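Local atomic coordinates of Zn-dependent hydrolase of metallo-beta-lactamase superfamily TM0207 (Thermotoga maritima, PDB entry 1VJN), a protein that probably acts as a zinc-dependent hydrolase of the metallo-beta-lactamase superfamily, with its natural substrate not established. Residues G125-P130 against A157-D162; L143-V146 against T151-P154. All coordinates share one frame; numbering follows the deposited sequence.

Contact 1: residues G125-P130 against A157-D162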
ATOM      1  N   GLY A 125     -10.807  -3.760   5.716  1.00 19.61           N
ATOM      2  CA  GLY A 125     -11.539  -3.929   6.959  1.00 18.39           C
ATOM      3  C   GLY A 125     -11.802  -5.353   7.324  1.00 19.85           C
ATOM      4  O   GLY A 125     -12.327  -5.623   8.419  1.00 21.99           O
ATOM      5  N   HIS A 126     -11.519  -6.284   6.417  1.00 16.53           N
ATOM      6  CA  HIS A 126     -11.863  -7.703   6.673  1.00 20.08           C
ATOM      7  C   HIS A 126     -10.802  -8.500   5.918  1.00 18.81           C
ATOM      8  O   HIS A 126     -10.138  -7.992   5.023  1.00 15.91           O
ATOM      9  CB  HIS A 126     -13.275  -8.085   6.140  1.00 19.83           C
ATOM     10  CG  HIS A 126     -13.435  -7.802   4.670  1.00 24.03           C
ATOM     11  ND1 HIS A 126     -12.866  -8.589   3.694  1.00 29.04           N
ATOM     12  CD2 HIS A 126     -13.998  -6.754   4.017  1.00 33.85           C
ATOM     13  CE1 HIS A 126     -13.115  -8.074   2.503  1.00 31.72           C
ATOM     14  NE2 HIS A 126     -13.813  -6.965   2.670  1.00 31.28           N
ATOM     15  N   VAL A 127     -10.594  -9.729   6.316  1.00 17.88           N
ATOM     16  CA  VAL A 127      -9.657 -10.600   5.591  1.00 20.73           C
ATOM     17  C   VAL A 127     -10.191 -10.736   4.169  1.00 17.65           C
ATOM     18  O   VAL A 127     -11.385 -10.884   4.002  1.00 19.57           O
ATOM     19  CB  VAL A 127      -9.579 -11.969   6.285  1.00 23.65           C
ATOM     20  CG1 VAL A 127      -8.850 -13.009   5.418  1.00 27.72           C
ATOM     21  CG2 VAL A 127      -8.901 -11.818   7.673  1.00 27.36           C
ATOM     22  N   LEU A 128      -9.361 -10.666   3.146  1.00 18.03           N
ATOM     23  CA  LEU A 128      -9.838 -10.893   1.758  1.00 17.33           C
ATOM     24  C   LEU A 128     -10.685 -12.178   1.549  1.00 16.69           C
ATOM     25  O   LEU A 128     -10.396 -13.211   2.122  1.00 13.94           O
ATOM     26  CB  LEU A 128      -8.660 -10.990   0.787  1.00 21.69           C
ATOM     27  CG  LEU A 128      -7.793  -9.725   0.726  1.00 19.85           C
ATOM     28  CD1 LEU A 128      -6.491  -9.946  -0.011  1.00 18.34           C
ATOM     29  CD2 LEU A 128      -8.529  -8.596   0.109  1.00 20.77           C
ATOM     30  N   THR A 129     -11.698 -12.105   0.696  1.00 15.31           N
ATOM     31  CA  THR A 129     -12.501 -13.285   0.347  1.00 13.66           C
ATOM     32  C   THR A 129     -11.701 -14.099  -0.667  1.00 11.54           C
ATOM     33  O   THR A 129     -10.765 -13.570  -1.315  1.00 12.11           O
ATOM     34  CB  THR A 129     -13.843 -12.876  -0.312  1.00 15.28           C
ATOM     35  OG1 THR A 129     -13.557 -12.177  -1.516  1.00 15.35           O
ATOM     36  CG2 THR A 129     -14.643 -11.856   0.520  1.00 16.17           C
ATOM     37  N   PRO A 130     -12.073 -15.369  -0.868  1.00  9.40           N
ATOM     38  CA  PRO A 130     -11.421 -16.144  -1.923  1.00 12.31           C
ATOM     39  C   PRO A 130     -11.443 -15.445  -3.316  1.00 14.97           C
ATOM     40  O   PRO A 130     -10.466 -15.530  -4.063  1.00 13.78           O
ATOM     41  CB  PRO A 130     -12.198 -17.452  -1.913  1.00 12.67           C
ATOM     42  CG  PRO A 130     -12.694 -17.571  -0.481  1.00  9.08           C
ATOM     43  CD  PRO A 130     -13.063 -16.152  -0.127  1.00 11.63           C
ATOM     44  N   ALA A 157      -3.918  -9.192   9.365  1.00 17.11           N
ATOM     45  CA  ALA A 157      -2.990  -8.702   8.323  1.00 16.04           C
ATOM     46  C   ALA A 157      -1.993  -9.773   7.919  1.00 17.58           C
ATOM     47  O   ALA A 157      -1.688  -9.926   6.729  1.00 18.23           O
ATOM     48  CB  ALA A 157      -2.280  -7.471   8.758  1.00 14.39           C
ATOM     49  N   LYS A 158      -1.472 -10.518   8.880  1.00 18.85           N
ATOM     50  CA  LYS A 158      -0.573 -11.633   8.544  1.00 19.15           C
ATOM     51  C   LYS A 158      -1.308 -12.709   7.715  1.00 17.47           C
ATOM     52  O   LYS A 158      -0.729 -13.310   6.821  1.00 18.54           O
ATOM     53  CB  LYS A 158       0.033 -12.289   9.793  1.00 18.53           C
ATOM     54  CG  LYS A 158       1.148 -13.275   9.481  1.00 21.24           C
ATOM     55  CD  LYS A 158       1.753 -13.864  10.764  1.00 26.21           C
ATOM     56  CE  LYS A 158       2.883 -14.843  10.471  1.00 33.78           C
ATOM     57  NZ  LYS A 158       2.488 -15.750   9.370  1.00 36.20           N
ATOM     58  N   GLU A 159      -2.563 -12.974   8.052  1.00 22.64           N
ATOM     59  CA  GLU A 159      -3.386 -13.952   7.311  1.00 23.51           C
ATOM     60  C   GLU A 159      -3.539 -13.553   5.818  1.00 18.51           C
ATOM     61  O   GLU A 159      -3.329 -14.365   4.895  1.00 15.44           O
ATOM     62  CB  GLU A 159      -4.729 -14.043   8.006  1.00 22.51           C
ATOM     63  CG  GLU A 159      -5.564 -15.241   7.657  1.00 34.27           C
ATOM     64  CD  GLU A 159      -6.876 -15.291   8.445  1.00 33.04           C
ATOM     65  OE1 GLU A 159      -6.960 -14.709   9.571  1.00 41.43           O
ATOM     66  OE2 GLU A 159      -7.835 -15.922   7.917  1.00 45.76           O
ATOM     67  N   VAL A 160      -3.842 -12.282   5.609  1.00 18.18           N
ATOM     68  CA  VAL A 160      -3.899 -11.688   4.278  1.00 19.62           C
ATOM     69  C   VAL A 160      -2.539 -11.737   3.594  1.00 18.54           C
ATOM     70  O   VAL A 160      -2.433 -12.110   2.428  1.00 18.94           O
ATOM     71  CB  VAL A 160      -4.412 -10.215   4.336  1.00 15.05           C
ATOM     72  CG1 VAL A 160      -4.239  -9.504   3.022  1.00 21.74           C
ATOM     73  CG2 VAL A 160      -5.881 -10.173   4.712  1.00 20.78           C
ATOM     74  N   ALA A 161      -1.480 -11.363   4.304  1.00 21.42           N
ATOM     75  CA  ALA A 161      -0.137 -11.485   3.714  1.00 18.09           C
ATOM     76  C   ALA A 161       0.129 -12.899   3.257  1.00 18.15           C
ATOM     77  O   ALA A 161       0.661 -13.101   2.181  1.00 20.71           O
ATOM     78  CB  ALA A 161       0.898 -11.064   4.665  1.00 19.14           C
ATOM     79  N   ASP A 162      -0.229 -13.886   4.075  1.00 20.57           N
ATOM     80  CA  ASP A 162      -0.101 -15.286   3.683  1.00 20.99           C
ATOM     81  C   ASP A 162      -0.985 -15.676   2.503  1.00 19.46           C
ATOM     82  O   ASP A 162      -0.555 -16.445   1.640  1.00 18.41           O
ATOM     83  CB  ASP A 162      -0.413 -16.207   4.864  1.00 23.09           C
ATOM     84  CG  ASP A 162       0.606 -16.078   6.015  1.00 31.43           C
ATOM     85  OD1 ASP A 162       1.657 -15.395   5.857  1.00 30.59           O
ATOM     86  OD2 ASP A 162       0.421 -16.627   7.132  1.00 33.77           O
TER
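Val127 and Val160 bring the two backbones together, their CA atoms 6.0 Å apart where an irregular loop comes closest to a turn of helix 154-163, at residues 157-162. The contact is made mainly by apolar side chains, with no polar bond between the segments. The helix supplies Val160, whose chi1 of 169° sets CG1 anti to the backbone N and CG2 beside that N, sending the two methyls to different partners. CG2 of Val160 lies against the loop main chain, 3.9 Å from Val127 CA and close to Leu128 N, and is 4.2 Å from Val127 CG1; the two valine side chains slide past each other in opposite directions. CG1 of Val160 turns instead to Leu128, whose CD1 it meets at 3.8 Å with the side chains crossing at about a right angle. Leu128 starts off to the side of the helix, so it is the delta methyl that makes the touch.

In the layered alpha-beta fold of the metallo-beta-lactamase superfamily, helices pack outside the sheets. Here helix 154-163 rests on strand 141-145 through Ala157 and Ala161, while its Val160 and Glu159 receive the loop that leads from strand 116-120 to helix 130-136. Leu128 also reaches Val133 and Ile136 of that next helix, and thus joins both helices.

At the solvent-exposed margin the extended Glu159 crosses Val127 almost perpendicularly. Its carboxylate sets one oxygen against each methyl: OE1 is 4.0 Å from Val127 CG2 and OE2 is 4.0 Å from Val127 CG1. The loop is braced internally by His126, whose ND1 donates to Val127 O at 2.7 Å in a nearly straight bond (175°). That oxygen lies in the plane of the imidazole, whereas ND1 sits above the carbonyl plane, 64° out of it. His126 NE2 is bonded to Thr93 O, so both ring nitrogens help fix the ring's rotation.

Contact 2: residues L143-V146 against T151-P154; sequences LVPV and TIGP
Ile152 meets Pro145 and Val144 because its CG1 is held between the backbone N and the carbonyl carbon (chi1 49°), and an extended second torsion then carries CD1 onward to the strand. Val144 answers with CG2, the methyl anti to its backbone N. The setting is a beta-alpha-beta crossover: strand 141-145 ends at this contact, the chain turns back through residues 151-154 into helix 154-163, and then returns as the neighbouring parallel strand 168-172.

The isoleucine lies across the end of the strand, oblique to the proline ring. Its CG1 is 3.4 Å from Pro145 O and 4.0 Å from CG of the proline ring, while CD1 goes further, to 4.1 Å from Val144 CG2, the two side chains crossing at about a right angle. Pro145 O thus faces Ile152 CG1 and CD1, and it is buried with no hydrogen-bonding partner in the model.

Thr151 approaches the same proline from its CB end. The hydroxyl oxygen, OG1, lies 3.5 Å from Pro145 CB, with Thr151 CB and CG2 close to that carbon as well. OG1 is turned to donate to Ile152 O at 2.9 Å, in the carbonyl plane and on a lone pair, with a C=O...donor angle of 133°. This bond ties the threonine to the Ile152-Gly153 peptide, whose oxygen in turn packs 3.5 Å from Val146 C.

Beyond Ile152 the main chains draw together, with Val146 CA 4.5 Å from Gly153 CA. Gly153 occupies the N-cap position of helix 154-163, and its N is hydrogen-bonded to Glu156 OE1. Pro154 opens the first turn, and although its CB points away from residues 143-146, its ring carbon CD stands 3.5 Å from Val146 O.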
ATOM      1  N   LEU A 143       1.510  -3.536   0.993  1.00 15.58           N
ATOM      2  CA  LEU A 143       1.280  -2.417   1.902  1.00 17.22           C
ATOM      3  C   LEU A 143      -0.012  -2.720   2.641  1.00 20.44           C
ATOM      4  O   LEU A 143      -1.088  -2.777   2.020  1.00 19.08           O
ATOM      5  CB  LEU A 143       1.175  -1.122   1.123  1.00 21.05           C
ATOM      6  CG  LEU A 143       2.309  -0.907   0.087  1.00 24.39           C
ATOM      7  CD1 LEU A 143       2.055   0.392  -0.697  1.00 27.99           C
ATOM      8  CD2 LEU A 143       3.631  -0.868   0.701  1.00 29.85           C
ATOM      9  N   VAL A 144       0.085  -2.947   3.958  1.00 21.56           N
ATOM     10  CA  VAL A 144      -1.041  -3.589   4.683  1.00 19.71           C
ATOM     11  C   VAL A 144      -1.341  -2.828   5.998  1.00 18.52           C
ATOM     12  O   VAL A 144      -0.435  -2.533   6.744  1.00 19.13           O
ATOM     13  CB  VAL A 144      -0.749  -5.131   4.923  1.00 18.00           C
ATOM     14  CG1 VAL A 144       0.426  -5.329   5.811  1.00 20.04           C
ATOM     15  CG2 VAL A 144      -1.925  -5.847   5.570  1.00 20.32           C
ATOM     16  N   PRO A 145      -2.609  -2.457   6.244  1.00 19.22           N
ATOM     17  CA  PRO A 145      -2.994  -1.819   7.471  1.00 22.18           C
ATOM     18  C   PRO A 145      -3.006  -2.831   8.614  1.00 19.12           C
ATOM     19  O   PRO A 145      -3.330  -3.979   8.375  1.00 18.44           O
ATOM     20  CB  PRO A 145      -4.428  -1.326   7.176  1.00 19.87           C
ATOM     21  CG  PRO A 145      -4.950  -2.250   6.178  1.00 20.22           C
ATOM     22  CD  PRO A 145      -3.773  -2.650   5.369  1.00 21.89           C
ATOM     23  N   VAL A 146      -2.611  -2.414   9.817  1.00 18.75           N
ATOM     24  CA  VAL A 146      -2.529  -3.296  10.962  1.00 19.60           C
ATOM     25  C   VAL A 146      -3.036  -2.717  12.296  1.00 19.57           C
ATOM     26  O   VAL A 146      -2.821  -3.325  13.343  1.00 21.69           O
ATOM     27  CB  VAL A 146      -1.049  -3.744  11.194  1.00 17.25           C
ATOM     28  CG1 VAL A 146      -0.492  -4.454   9.952  1.00 18.46           C
ATOM     29  CG2 VAL A 146      -0.132  -2.554  11.621  1.00 17.97           C
ATOM     30  N   THR A 151      -9.499  -0.695  10.565  1.00 21.05           N
ATOM     31  CA  THR A 151      -9.046  -1.643   9.559  1.00 22.65           C
ATOM     32  C   THR A 151      -8.846  -2.958  10.246  1.00 20.03           C
ATOM     33  O   THR A 151      -9.104  -3.108  11.430  1.00 20.80           O
ATOM     34  CB  THR A 151      -7.690  -1.194   8.938  1.00 20.74           C
ATOM     35  OG1 THR A 151      -6.637  -1.238   9.929  1.00 22.13           O
ATOM     36  CG2 THR A 151      -7.738   0.286   8.478  1.00 19.85           C
ATOM     37  N   ILE A 152      -8.318  -3.911   9.513  1.00 19.37           N
ATOM     38  CA  ILE A 152      -7.871  -5.153  10.094  1.00 18.92           C
ATOM     39  C   ILE A 152      -6.763  -4.889  11.092  1.00 17.45           C
ATOM     40  O   ILE A 152      -6.122  -3.829  11.065  1.00 18.44           O
ATOM     41  CB  ILE A 152      -7.395  -6.132   9.016  1.00 19.03           C
ATOM     42  CG1 ILE A 152      -6.412  -5.487   8.020  1.00 19.45           C
ATOM     43  CG2 ILE A 152      -8.592  -6.646   8.221  1.00 17.28           C
ATOM     44  CD1 ILE A 152      -5.741  -6.496   7.057  1.00 19.96           C
ATOM     45  N   GLY A 153      -6.594  -5.859  11.969  1.00 18.29           N
ATOM     46  CA  GLY A 153      -5.600  -5.875  13.006  1.00 16.46           C
ATOM     47  C   GLY A 153      -4.442  -6.740  12.573  1.00 18.94           C
ATOM     48  O   GLY A 153      -4.416  -7.250  11.437  1.00 22.36           O
ATOM     49  N   PRO A 154      -3.485  -6.908  13.481  1.00 18.07           N
ATOM     50  CA  PRO A 154      -2.243  -7.605  13.191  1.00 20.01           C
ATOM     51  C   PRO A 154      -2.372  -9.067  12.736  1.00 20.61           C
ATOM     52  O   PRO A 154      -1.720  -9.450  11.770  1.00 15.51           O
ATOM     53  CB  PRO A 154      -1.451  -7.494  14.519  1.00 17.99           C
ATOM     54  CG  PRO A 154      -2.408  -7.119  15.555  1.00 25.74           C
ATOM     55  CD  PRO A 154      -3.522  -6.392  14.852  1.00 20.61           C
TER

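Contact 2 forms where the chain leaves strand 141-145 and enters helix 154-163; contact 1 uses the next turns of that helix to receive the loop that leads into helix 130-136. Their centres are about 9 Å apart, and two residues connect them. Ala157, from the helix of contact 1, places CB 3.6 Å from Val144 CG2 and 3.7 Å from Pro145 O. Ile152 of contact 2 turns CG2 toward the loop, 3.5 Å from His126 N. In this superfamily the metal site lies among loops at the ends of the sheet strands. Pro145 touches His173, just past strand 168-172, which is consistent with contact 2 lying near that region.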